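Local coordinates for protein alpha-/beta-galactoside alpha-2,3-sialyltransferase (Photobacterium phosphoreum, PDB 2ZWI) that probably transfers sialic acid from its CMP-activated form onto galactosides through an alpha-2,3 linkage, and is captured here with CMP and a zinc ion, at residues T13-Q18 with N80-W85; L107-D112 with Y160-L165. One frame throughout, in Å; residues are numbered along the deposited sequence.

Contact 1: T13-Q18 with N80-W85; sequences TLPTIQ and NGNTLW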
loop_
_atom_site.group_PDB
_atom_site.type_symbol
_atom_site.label_atom_id
_atom_site.label_comp_id
_atom_site.label_asym_id
_atom_site.label_seq_id
_atom_site.Cartn_x
_atom_site.Cartn_y
_atom_site.Cartn_z
ATOM N N THR A 13 3.645 1.560 -4.770
ATOM C CA THR A 13 4.386 2.458 -3.876
ATOM C C THR A 13 4.293 2.087 -2.398
ATOM O O THR A 13 5.271 2.269 -1.667
ATOM C CB THR A 13 3.980 3.943 -4.037
ATOM O OG1 THR A 13 2.562 4.033 -4.083
ATOM C CG2 THR A 13 4.544 4.523 -5.316
ATOM N N LEU A 14 3.127 1.596 -1.961
ATOM C CA LEU A 14 2.890 1.325 -0.541
ATOM C C LEU A 14 3.857 0.265 -0.008
ATOM O O LEU A 14 4.534 0.521 0.987
ATOM C CB LEU A 14 1.425 0.961 -0.251
ATOM C CG LEU A 14 1.085 0.246 1.076
ATOM C CD1 LEU A 14 1.337 1.112 2.294
ATOM C CD2 LEU A 14 -0.363 -0.234 1.053
ATOM N N PRO A 15 3.938 -0.918 -0.663
ATOM C CA PRO A 15 4.946 -1.888 -0.199
ATOM C C PRO A 15 6.381 -1.351 -0.215
ATOM O O PRO A 15 7.157 -1.687 0.663
ATOM C CB PRO A 15 4.783 -3.068 -1.170
ATOM C CG PRO A 15 3.349 -2.967 -1.638
ATOM C CD PRO A 15 3.126 -1.471 -1.769
ATOM N N THR A 16 6.723 -0.516 -1.196
ATOM C CA THR A 16 8.058 0.039 -1.277
ATOM C C THR A 16 8.332 0.900 -0.051
ATOM O O THR A 16 9.356 0.729 0.600
ATOM C CB THR A 16 8.267 0.864 -2.567
ATOM O OG1 THR A 16 8.189 0.001 -3.709
ATOM C CG2 THR A 16 9.609 1.563 -2.547
ATOM N N ILE A 17 7.403 1.802 0.265
ATOM C CA ILE A 17 7.564 2.743 1.380
ATOM C C ILE A 17 7.681 2.002 2.722
ATOM O O ILE A 17 8.534 2.332 3.552
ATOM C CB ILE A 17 6.399 3.795 1.415
ATOM C CG1 ILE A 17 6.351 4.635 0.120
ATOM C CG2 ILE A 17 6.460 4.666 2.668
ATOM C CD1 ILE A 17 7.529 5.575 -0.106
ATOM N N GLN A 18 6.823 1.001 2.922
ATOM C CA GLN A 18 6.904 0.119 4.091
ATOM C C GLN A 18 8.202 -0.710 4.109
ATOM O O GLN A 18 8.823 -0.898 5.160
ATOM C CB GLN A 18 5.669 -0.779 4.175
ATOM C CG GLN A 18 4.417 -0.065 4.724
ATOM C CD GLN A 18 4.443 0.088 6.239
ATOM O OE1 GLN A 18 3.808 0.979 6.800
ATOM N NE2 GLN A 18 5.166 -0.791 6.905
ATOM N N ASN A 80 10.710 -10.036 0.243
ATOM C CA ASN A 80 9.756 -9.015 0.630
ATOM C C ASN A 80 9.068 -8.498 -0.635
ATOM O O ASN A 80 9.730 -7.987 -1.544
ATOM C CB ASN A 80 10.476 -7.894 1.393
ATOM C CG ASN A 80 11.288 -8.422 2.588
ATOM O OD1 ASN A 80 12.444 -8.839 2.456
ATOM N ND2 ASN A 80 10.678 -8.393 3.755
ATOM N N GLY A 81 7.748 -8.642 -0.696
ATOM C CA GLY A 81 6.998 -8.365 -1.921
ATOM C C GLY A 81 5.658 -7.679 -1.736
ATOM O O GLY A 81 5.333 -7.188 -0.657
ATOM N N ASN A 82 4.890 -7.660 -2.820
ATOM C CA ASN A 82 3.599 -7.002 -2.919
ATOM C C ASN A 82 2.550 -8.115 -3.006
ATOM O O ASN A 82 2.613 -8.948 -3.904
ATOM C CB ASN A 82 3.630 -6.129 -4.189
ATOM C CG ASN A 82 2.298 -5.493 -4.522
ATOM O OD1 ASN A 82 1.264 -6.150 -4.517
ATOM N ND2 ASN A 82 2.325 -4.198 -4.842
ATOM N N THR A 83 1.608 -8.143 -2.064
ATOM C CA THR A 83 0.609 -9.214 -1.975
ATOM C C THR A 83 -0.192 -9.407 -3.283
ATOM O O THR A 83 -0.256 -10.512 -3.796
ATOM C CB THR A 83 -0.328 -9.008 -0.764
ATOM O OG1 THR A 83 0.467 -8.747 0.404
ATOM C CG2 THR A 83 -1.172 -10.246 -0.518
ATOM N N LEU A 84 -0.771 -8.337 -3.829
ATOM C CA LEU A 84 -1.501 -8.440 -5.092
ATOM C C LEU A 84 -0.612 -9.056 -6.188
ATOM O O LEU A 84 -1.058 -9.875 -6.978
ATOM C CB LEU A 84 -2.003 -7.062 -5.543
ATOM C CG LEU A 84 -2.929 -7.005 -6.769
ATOM C CD1 LEU A 84 -4.233 -7.766 -6.499
ATOM C CD2 LEU A 84 -3.200 -5.558 -7.128
ATOM N N TRP A 85 0.651 -8.643 -6.205
ATOM C CA TRP A 85 1.625 -9.088 -7.186
ATOM C C TRP A 85 2.504 -10.213 -6.643
ATOM O O TRP A 85 3.701 -10.283 -6.926
ATOM C CB TRP A 85 2.462 -7.889 -7.638
ATOM C CG TRP A 85 1.638 -6.897 -8.396
ATOM C CD1 TRP A 85 1.263 -5.647 -7.987
ATOM C CD2 TRP A 85 1.043 -7.095 -9.682
ATOM N NE1 TRP A 85 0.491 -5.046 -8.953
ATOM C CE2 TRP A 85 0.341 -5.915 -10.003
ATOM C CE3 TRP A 85 1.049 -8.155 -10.602
ATOM C CZ2 TRP A 85 -0.351 -5.762 -11.205
ATOM C CZ3 TRP A 85 0.365 -8.005 -11.801
ATOM C CH2 TRP A 85 -0.327 -6.816 -12.093
#
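P15 rests on N82 where helix 14-26 starts and strand 74-82 ends, two neighbouring elements of the N-terminal parallel sheet domain of a GT-B glycosyltransferase. The strand order 3-2-1-4-5 in this domain is Rossmann-like, and the contact lies at the C-terminal ends of the central strands 3-10 and 74-82, near the bound CMP. T13 OG1, just ahead of the helix, and the ribose O2' of the nucleotide share a weak hydrogen bond. The side chain of P15 itself is about 7 Å from the bound cytidine-5'-monophosphate (C5P).

P15 sits in the first turn of the helix, where its lack of an N-H costs nothing: the first regular bond comes later, from I17 N to T13 O. Its ring reaches out with CG foremost, 3.6 Å from N82 ND2, and the two side chains meet at a slant. The same CG lies 4.1 Å from N82 CB. G81 adds a lighter touch, its carbonyl O 4.2 Å from P15 CB.

Packing alone joins P15 to N82, but the amide is held firmly by others. N82 ND2 donates to OD1 of D10 and to OD1 of D112, while D10 also takes T16 OG1 on its other oxygen, so one aspartate side chain ties the helix start to the strand end. With CG anti to the backbone N (chi1 173°), the N82 amide sits beside its own carbonyl carbon, on the side from which the chain goes on to W85. There W85 brings its indole edge to N82 CG, in the ring plane. N82 OD1 closes an Asx motif by accepting W85 N at 3.1 Å. The N-H...O angle is 160°, and the donor lies 43° above the carbonyl plane.

Contact 2: L107-D112 with Y160-L165; sequences LNFYDD and YGFSQL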
loop_
_atom_site.group_PDB
_atom_site.type_symbol
_atom_site.label_atom_id
_atom_site.label_comp_id
_atom_site.label_asym_id
_atom_site.label_seq_id
_atom_site.Cartn_x
_atom_site.Cartn_y
_atom_site.Cartn_z
ATOM N N LEU A 107 9.014 -15.354 3.843
ATOM C CA LEU A 107 8.256 -14.396 3.029
ATOM C C LEU A 107 7.629 -13.293 3.862
ATOM O O LEU A 107 7.079 -13.555 4.927
ATOM C CB LEU A 107 7.146 -15.106 2.242
ATOM C CG LEU A 107 7.528 -16.320 1.382
ATOM C CD1 LEU A 107 6.298 -16.988 0.830
ATOM C CD2 LEU A 107 8.490 -15.919 0.247
ATOM N N ASN A 108 7.724 -12.066 3.361
ATOM C CA ASN A 108 6.973 -10.928 3.884
ATOM C C ASN A 108 6.185 -10.299 2.735
ATOM O O ASN A 108 6.794 -9.760 1.795
ATOM C CB ASN A 108 7.923 -9.884 4.494
ATOM C CG ASN A 108 8.671 -10.411 5.712
ATOM O OD1 ASN A 108 9.891 -10.618 5.671
ATOM N ND2 ASN A 108 7.947 -10.639 6.795
ATOM N N PHE A 109 4.853 -10.378 2.804
ATOM C CA PHE A 109 3.974 -9.746 1.818
ATOM C C PHE A 109 3.351 -8.452 2.377
ATOM O O PHE A 109 2.799 -8.443 3.476
ATOM C CB PHE A 109 2.843 -10.691 1.394
ATOM C CG PHE A 109 3.280 -11.838 0.517
ATOM C CD1 PHE A 109 3.432 -11.664 -0.863
ATOM C CD2 PHE A 109 3.508 -13.100 1.063
ATOM C CE1 PHE A 109 3.833 -12.733 -1.690
ATOM C CE2 PHE A 109 3.892 -14.179 0.248
ATOM C CZ PHE A 109 4.059 -13.988 -1.134
ATOM N N TYR A 110 3.449 -7.371 1.619
ATOM C CA TYR A 110 2.858 -6.087 1.976
ATOM C C TYR A 110 1.706 -5.769 1.034
ATOM O O TYR A 110 1.887 -5.814 -0.184
ATOM C CB TYR A 110 3.922 -4.989 1.857
ATOM C CG TYR A 110 5.044 -5.127 2.857
ATOM C CD1 TYR A 110 6.113 -6.001 2.629
ATOM C CD2 TYR A 110 5.031 -4.389 4.031
ATOM C CE1 TYR A 110 7.141 -6.132 3.558
ATOM C CE2 TYR A 110 6.061 -4.512 4.972
ATOM C CZ TYR A 110 7.093 -5.381 4.726
ATOM O OH TYR A 110 8.080 -5.478 5.650
ATOM N N ASP A 111 0.525 -5.461 1.584
ATOM C CA ASP A 111 -0.643 -5.104 0.763
ATOM C C ASP A 111 -0.300 -4.012 -0.246
ATOM O O ASP A 111 0.458 -3.111 0.072
ATOM C CB ASP A 111 -1.796 -4.585 1.640
ATOM C CG ASP A 111 -2.475 -5.680 2.446
ATOM O OD1 ASP A 111 -2.272 -6.883 2.156
ATOM O OD2 ASP A 111 -3.224 -5.309 3.383
ATOM N N ASP A 112 -0.899 -4.092 -1.436
ATOM C CA ASP A 112 -0.712 -3.115 -2.525
ATOM C C ASP A 112 -1.524 -1.831 -2.288
ATOM O O ASP A 112 -1.072 -0.730 -2.607
ATOM C CB ASP A 112 -1.114 -3.795 -3.848
ATOM C CG ASP A 112 -1.049 -2.879 -5.057
ATOM O OD1 ASP A 112 -0.039 -2.930 -5.785
ATOM O OD2 ASP A 112 -2.028 -2.140 -5.310
ATOM N N TYR A 160 -3.108 -14.814 -0.234
ATOM C CA TYR A 160 -3.032 -14.966 1.223
ATOM C C TYR A 160 -2.773 -16.409 1.699
ATOM O O TYR A 160 -2.971 -16.729 2.885
ATOM C CB TYR A 160 -4.266 -14.355 1.916
ATOM C CG TYR A 160 -4.298 -12.836 1.904
ATOM C CD1 TYR A 160 -3.393 -12.095 2.669
ATOM C CD2 TYR A 160 -5.237 -12.140 1.143
ATOM C CE1 TYR A 160 -3.410 -10.692 2.665
ATOM C CE2 TYR A 160 -5.279 -10.740 1.145
ATOM C CZ TYR A 160 -4.357 -10.022 1.909
ATOM O OH TYR A 160 -4.380 -8.641 1.911
ATOM N N GLY A 161 -2.305 -17.274 0.795
ATOM C CA GLY A 161 -2.206 -18.699 1.105
ATOM C C GLY A 161 -0.805 -19.277 1.218
ATOM O O GLY A 161 -0.653 -20.501 1.314
ATOM N N PHE A 162 0.211 -18.412 1.228
ATOM C CA PHE A 162 1.617 -18.856 1.200
ATOM C C PHE A 162 2.139 -19.406 2.529
ATOM O O PHE A 162 3.107 -20.178 2.532
ATOM C CB PHE A 162 2.547 -17.721 0.739
ATOM C CG PHE A 162 2.545 -17.479 -0.747
ATOM C CD1 PHE A 162 3.628 -17.869 -1.528
ATOM C CD2 PHE A 162 1.464 -16.833 -1.363
ATOM C CE1 PHE A 162 3.640 -17.643 -2.908
ATOM C CE2 PHE A 162 1.463 -16.595 -2.740
ATOM C CZ PHE A 162 2.549 -16.998 -3.517
ATOM N N SER A 163 1.533 -19.009 3.657
ATOM C CA SER A 163 1.982 -19.534 4.966
ATOM C C SER A 163 1.778 -21.061 5.102
ATOM O O SER A 163 2.341 -21.697 6.005
ATOM C CB SER A 163 1.348 -18.771 6.134
ATOM O OG SER A 163 0.009 -19.190 6.370
ATOM N N GLN A 164 0.983 -21.636 4.195
ATOM C CA GLN A 164 0.859 -23.091 4.075
ATOM C C GLN A 164 2.148 -23.740 3.565
ATOM O O GLN A 164 2.375 -24.928 3.781
ATOM C CB GLN A 164 -0.312 -23.453 3.144
ATOM C CG GLN A 164 -1.675 -22.986 3.653
ATOM C CD GLN A 164 -2.790 -23.123 2.618
ATOM O OE1 GLN A 164 -3.702 -23.930 2.785
ATOM N NE2 GLN A 164 -2.721 -22.330 1.547
ATOM N N LEU A 165 2.989 -22.956 2.890
ATOM C CA LEU A 165 4.183 -23.491 2.229
ATOM C C LEU A 165 5.499 -23.034 2.835
ATOM O O LEU A 165 6.473 -23.798 2.844
ATOM C CB LEU A 165 4.185 -23.137 0.737
ATOM C CG LEU A 165 3.273 -23.853 -0.266
ATOM C CD1 LEU A 165 3.393 -25.362 -0.134
ATOM C CD2 LEU A 165 1.845 -23.409 -0.111
#
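F162, L107 and F109 form a buried apolar cluster, with a tyrosine-aspartate hydrogen bond between Y160 and D111 beside it, where strand 104-110 of the N-terminal sheet packs against the loop linking helix 156-159 to strand 168-172. F162 gives up the most surface. Its ring receives F109 CZ over the centre of one face, 3.7 Å above the plane, and F109 CE2 approaches F162 CG at the same distance. The two ring planes are turned 49° apart with centroids 4.8 Å from each other, an oblique pairing in which the outer end of one ring dips onto the face of the other.

L107 comes from two residues earlier on the strand, on the same side of the sheet as F109. Its CD1 methyl sits 3.7 Å from F162 CD1, and the two side chains cross at about a right angle. Helices 86-98 and 128-147 complete the surroundings of F162 through V90 and I142. Y170, on the next strand, hydrogen-bonds its hydroxyl to F162 N and also packs its ring near those of F109 and Y160.

Past the strand end, D111 keeps CG anti to its own carbonyl carbon (chi1 -73°), which brings the carboxylate to the hydroxyl of Y160. The bond from Y160 OH to D111 OD1 is 2.8 Å long. The tyrosine lies with its ring plane perpendicular to the carboxylate, and its hydroxyl meets OD1 from above the carboxylate plane, 40° out of it. D111 OD2 accepts hydrogen bonds from the hydroxyl of Y117 and the backbone N of L173. Three donors therefore divide the two oxygens between them, which satisfies the buried carboxylate and should fix its rotation.

How the contacts relate
From the N terminus, the chain passes along strand 3-10 into helix 14-26, then through two further strands and their helices before contact 1 closes a loop with 61 residues between its segments, tying the start of helix 14-26 to the end of strand 74-82. Helix 86-98 then leads to strand 104-110, where contact 2 opens. After 47 mostly helical residues, Y160-L165 closes this second loop, tying strand 104-110 to the loop before strand 168-172. The two loops follow in series, neither enclosing nor crossing the other. Strands 74-82 and 104-110 are sheet neighbours, joined by G81 N to N108 O at 2.9 Å, and the contact centres lie about 11 Å apart.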